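Local coordinates for putative lipoprotein (PDB 3QNK), which is a putative SusD-like outer-membrane lipoprotein of Bacteroides fragilis that probably binds glycans at the cell surface for uptake, at residues T498-D503 against S509-N514; F118-V123 against Y185-R190. All blocks are in the same frame, centred on the assembly; numbering follows the deposited sequence.

Interaction 1. Residues T498-D503 against S509-N514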
# COMPACT_ATOMS: atom_id res chain seq x y z
N THR B 498 6.17 -10.16 15.65
CA THR B 498 5.92 -10.18 14.18
C THR B 498 7.25 -9.98 13.43
O THR B 498 8.03 -9.13 13.86
CB THR B 498 4.89 -9.11 13.82
OG1 THR B 498 3.69 -9.46 14.50
CG2 THR B 498 4.61 -9.01 12.31
N PRO B 499 7.57 -10.74 12.35
CA PRO B 499 8.87 -10.49 11.67
C PRO B 499 8.89 -9.13 10.98
O PRO B 499 7.85 -8.62 10.54
CB PRO B 499 8.98 -11.62 10.63
CG PRO B 499 7.66 -12.19 10.49
CD PRO B 499 6.79 -11.78 11.65
N VAL B 500 10.06 -8.51 10.98
CA VAL B 500 10.25 -7.27 10.24
C VAL B 500 10.35 -7.72 8.78
O VAL B 500 11.05 -8.71 8.50
CB VAL B 500 11.50 -6.47 10.74
CG1 VAL B 500 11.81 -5.29 9.82
CG2 VAL B 500 11.34 -6.02 12.19
N PRO B 501 9.63 -7.08 7.83
CA PRO B 501 9.71 -7.51 6.41
C PRO B 501 11.16 -7.59 5.91
O PRO B 501 11.96 -6.71 6.19
CB PRO B 501 8.92 -6.42 5.70
CG PRO B 501 7.95 -6.00 6.71
CD PRO B 501 8.71 -5.95 7.98
N HIS B 502 11.50 -8.69 5.24
CA HIS B 502 12.83 -9.02 4.72
C HIS B 502 13.49 -7.90 3.94
O HIS B 502 14.67 -7.63 4.16
CB HIS B 502 12.75 -10.25 3.82
CG HIS B 502 14.06 -10.68 3.24
ND1 HIS B 502 15.01 -11.33 4.01
CD2 HIS B 502 14.54 -10.53 1.98
CE1 HIS B 502 16.00 -11.61 3.19
NE2 HIS B 502 15.77 -11.12 1.96
N ASP B 503 12.75 -7.28 3.01
CA ASP B 503 13.29 -6.24 2.14
C ASP B 503 13.73 -5.03 2.94
O ASP B 503 14.68 -4.36 2.54
CB ASP B 503 12.26 -5.84 1.06
CG ASP B 503 12.14 -6.82 -0.09
OD1 ASP B 503 12.93 -7.81 -0.13
OD2 ASP B 503 11.28 -6.59 -0.98
N SER B 509 22.01 -1.97 7.10
CA SER B 509 22.97 -2.81 7.83
C SER B 509 22.62 -2.85 9.31
O SER B 509 22.74 -3.92 9.93
CB SER B 509 24.39 -2.28 7.69
OG SER B 509 24.62 -1.66 6.43
N VAL B 510 22.14 -1.71 9.85
CA VAL B 510 21.84 -1.49 11.26
C VAL B 510 20.47 -2.08 11.67
O VAL B 510 20.25 -2.32 12.86
CB VAL B 510 21.96 -0.00 11.63
CG1 VAL B 510 23.33 0.53 11.28
CG2 VAL B 510 20.89 0.84 10.95
N LEU B 511 19.58 -2.31 10.71
CA LEU B 511 18.26 -2.86 10.99
C LEU B 511 18.36 -4.37 11.20
O LEU B 511 18.80 -5.11 10.31
CB LEU B 511 17.28 -2.50 9.87
CG LEU B 511 15.82 -2.46 10.25
CD1 LEU B 511 15.54 -1.38 11.24
CD2 LEU B 511 14.95 -2.28 9.04
N LYS B 512 18.02 -4.80 12.43
CA LYS B 512 18.08 -6.18 12.90
C LYS B 512 16.69 -6.82 12.98
O LYS B 512 15.71 -6.17 13.35
CB LYS B 512 18.78 -6.26 14.26
CG LYS B 512 20.27 -5.93 14.18
CD LYS B 512 21.02 -6.23 15.50
CE LYS B 512 20.48 -5.59 16.77
NZ LYS B 512 21.53 -5.52 17.84
N GLN B 513 16.62 -8.08 12.57
CA GLN B 513 15.41 -8.89 12.56
C GLN B 513 15.08 -9.35 13.97
O GLN B 513 15.96 -9.39 14.82
CB GLN B 513 15.65 -10.12 11.64
CG GLN B 513 14.46 -11.04 11.42
CD GLN B 513 13.22 -10.31 10.95
OE1 GLN B 513 12.40 -9.87 11.75
NE2 GLN B 513 13.07 -10.15 9.65
N ASN B 514 13.82 -9.70 14.20
CA ASN B 514 13.36 -10.24 15.45
C ASN B 514 13.84 -11.68 15.56
O ASN B 514 14.06 -12.33 14.53
CB ASN B 514 11.84 -10.15 15.54
CG ASN B 514 11.36 -8.82 16.03
OD1 ASN B 514 12.03 -8.15 16.81
ND2 ASN B 514 10.15 -8.45 15.64
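The C-terminal tail of this SusD-family chain folds back over the loop that leads into helix 502-507, and the amides of Gln513 and Asn514 reach across to the backbone of Thr498 and Val500. Gln513 pairs with both backbone polar groups of Val500: the peptide N of Val500 gives its hydrogen to Gln513 OE1 at 2.8 Å, in the plane of the side-chain carbonyl and on a lone pair, while Gln513 NE2 donates almost straight (172°) to Val500 O at 2.7 Å. Using both its C=O and its N-H, the amide pairs with Val500 much as a neighbouring peptide backbone would. Gln513 CG lies anti to the backbone N (chi1 -176°) and its side chain bends at chi2, which brings Gln513 OE1 back to accept a further hydrogen bond from Asn514 N at 2.8 Å. Pro501, at the N-cap position of helix 502-507, follows directly on Val500. Asn514 ND2 donates to Thr498 O at 2.9 Å, the acceptor lying in the amide plane of Asn514; ND2 also bonds Tyr126 O, and OD1 takes a hydrogen bond from Arg146. Apolar contact is slight, Val500 CG1 meeting Leu511 CD2 at 4.4 Å, while Ile505 packs against both Val500 and Gln513.

Interaction 2. Residues F118-V123 against Y185-R190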
# COMPACT_ATOMS: atom_id res chain seq x y z
N PHE B 118 -0.42 5.36 16.62
CA PHE B 118 0.21 4.78 15.42
C PHE B 118 1.44 3.97 15.78
O PHE B 118 1.56 2.85 15.30
CB PHE B 118 0.55 5.85 14.37
CG PHE B 118 -0.65 6.58 13.83
CD1 PHE B 118 -1.85 5.92 13.62
CD2 PHE B 118 -0.57 7.92 13.48
CE1 PHE B 118 -2.96 6.60 13.11
CE2 PHE B 118 -1.68 8.60 12.97
CZ PHE B 118 -2.87 7.93 12.78
N TYR B 119 2.32 4.50 16.67
CA TYR B 119 3.50 3.79 17.12
C TYR B 119 3.13 2.56 17.94
O TYR B 119 3.79 1.52 17.81
CB TYR B 119 4.43 4.68 17.92
CG TYR B 119 5.54 5.32 17.09
CD1 TYR B 119 6.54 4.54 16.51
CD2 TYR B 119 5.62 6.70 16.95
CE1 TYR B 119 7.55 5.12 15.75
CE2 TYR B 119 6.64 7.29 16.21
CZ TYR B 119 7.59 6.50 15.59
OH TYR B 119 8.58 7.09 14.86
N PHE B 120 2.05 2.64 18.75
CA PHE B 120 1.60 1.50 19.55
C PHE B 120 1.18 0.35 18.65
O PHE B 120 1.49 -0.78 18.99
CB PHE B 120 0.46 1.87 20.50
CG PHE B 120 0.02 0.79 21.47
CD1 PHE B 120 0.96 0.04 22.18
CD2 PHE B 120 -1.33 0.56 21.72
CE1 PHE B 120 0.54 -0.95 23.09
CE2 PHE B 120 -1.74 -0.41 22.64
CZ PHE B 120 -0.81 -1.16 23.31
N GLU B 121 0.54 0.61 17.49
CA GLU B 121 0.17 -0.45 16.54
C GLU B 121 1.39 -1.20 16.02
O GLU B 121 1.32 -2.41 15.79
CB GLU B 121 -0.62 0.07 15.35
CG GLU B 121 -2.12 -0.13 15.49
CD GLU B 121 -2.61 -1.52 15.84
OE1 GLU B 121 -2.24 -2.48 15.13
OE2 GLU B 121 -3.39 -1.66 16.81
N MSE B 122 2.50 -0.49 15.86
CA MSE B 122 3.75 -1.08 15.40
C MSE B 122 4.44 -1.83 16.53
O MSE B 122 4.81 -2.99 16.35
CB MSE B 122 4.68 0.00 14.83
CG MSE B 122 4.16 0.59 13.52
SE MSE B 122 5.50 1.65 12.66
CE MSE B 122 5.18 3.24 13.50
N VAL B 123 4.60 -1.17 17.69
CA VAL B 123 5.29 -1.74 18.85
C VAL B 123 4.62 -3.01 19.34
O VAL B 123 5.33 -3.99 19.59
CB VAL B 123 5.49 -0.69 19.98
CG1 VAL B 123 6.10 -1.32 21.23
CG2 VAL B 123 6.37 0.44 19.49
N TYR B 185 -5.75 8.94 28.59
CA TYR B 185 -5.50 8.18 29.82
C TYR B 185 -5.83 6.71 29.63
O TYR B 185 -5.06 5.85 30.07
CB TYR B 185 -6.28 8.77 31.00
CG TYR B 185 -5.56 9.88 31.74
CD1 TYR B 185 -4.39 9.63 32.45
CD2 TYR B 185 -6.10 11.17 31.80
CE1 TYR B 185 -3.73 10.65 33.14
CE2 TYR B 185 -5.47 12.19 32.52
CZ TYR B 185 -4.28 11.92 33.19
OH TYR B 185 -3.65 12.93 33.88
N ALA B 186 -6.97 6.43 28.95
CA ALA B 186 -7.39 5.06 28.66
C ALA B 186 -6.35 4.34 27.77
O ALA B 186 -5.98 3.21 28.10
CB ALA B 186 -8.75 5.06 27.99
N LEU B 187 -5.81 5.01 26.73
CA LEU B 187 -4.79 4.37 25.90
C LEU B 187 -3.53 4.17 26.71
O LEU B 187 -2.95 3.08 26.63
CB LEU B 187 -4.49 5.12 24.58
CG LEU B 187 -3.61 4.39 23.51
CD1 LEU B 187 -4.18 3.05 23.12
CD2 LEU B 187 -3.42 5.24 22.26
N LYS B 188 -3.16 5.15 27.56
CA LYS B 188 -1.99 5.12 28.43
C LYS B 188 -2.02 3.87 29.29
O LYS B 188 -1.04 3.12 29.29
CB LYS B 188 -1.91 6.40 29.29
CG LYS B 188 -0.52 6.80 29.75
CD LYS B 188 -0.41 8.24 30.29
CE LYS B 188 0.59 8.35 31.43
NZ LYS B 188 -0.04 8.23 32.79
N SER B 189 -3.17 3.59 29.96
CA SER B 189 -3.32 2.41 30.85
C SER B 189 -3.08 1.09 30.09
O SER B 189 -2.44 0.20 30.66
CB SER B 189 -4.69 2.40 31.52
OG SER B 189 -5.77 2.04 30.67
N ARG B 190 -3.54 0.96 28.82
CA ARG B 190 -3.31 -0.27 28.04
C ARG B 190 -1.85 -0.40 27.66
O ARG B 190 -1.28 -1.48 27.86
CB ARG B 190 -4.17 -0.31 26.79
CG ARG B 190 -4.18 -1.68 26.15
CD ARG B 190 -4.59 -1.59 24.71
NE ARG B 190 -6.01 -1.28 24.59
CZ ARG B 190 -6.66 -1.15 23.44
NH1 ARG B 190 -6.02 -1.29 22.29
NH2 ARG B 190 -7.96 -0.88 23.43
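Phe120 of helix 101-126 extends toward helix 181-194, where its ring meets the side chains of Leu187 and Arg190. The apolar part of the contact is made along one side of the ring. Phe120 CD2 lies 4.0 Å from Leu187 CD1, the methyl approaching obliquely as the two side chains run antiparallel alongside each other. Beyond it, Arg190 brings a methylene to the ring edge: its CD sits near the ring plane, 3.7 Å from Phe120 CE2 and 4.1 Å from Phe120 CZ. The CG of Phe120 stands anti to the backbone N (chi1 -174°), which extends the ring toward helix 181-194, across a separation of 9.5 Å between Phe120 CA and Leu187 CA. Tyr194, farther along helix 181-194, adds a second ring, inclined to that of Phe120.

The polar part belongs to the end of Arg190. Its chain lies roughly perpendicular to that of Phe120 and bends at chi3 (-72°), and the guanidinium plane is turned 48° from the ring. The buried charge is met by a salt bridge from Arg190 NH2 to Glu393 of helix 391-405. On helix 181-194, Ser189 OG donates to Ala186 O at 2.8 Å and is also hydrogen-bonded to Asn397, a second tie to helix 391-405. An aromatic side chain thus joins two helices well separated in sequence, an interhelical contact consistent with the alpha-alpha superhelix of TPR-like helices that forms the helical scaffold of SusD-family proteins.

Both segments of interaction 2 precede those of interaction 1 along the chain. Interaction 2 belongs to the N-terminal starch-binding-associated region, interaction 1 to the SusD region. Their centres are about 22 Å apart and their nearest atoms about 7 Å apart, without touching. The centre of interaction 2, which joins helices 101-126 and 181-194, is about 12 Å from the centre of the chain; that of interaction 1, which ties the C-terminal tail to the approach to helix 502-507, is about 26 Å from it. Helix 101-126 connects them: it carries Phe120, and Arg125 and Tyr126 near its C-terminal end bond to Thr498 and Asn514. The C-terminal tail is thus hydrogen-bonded, through Thr498 and Asn514, to the end of helix 101-126.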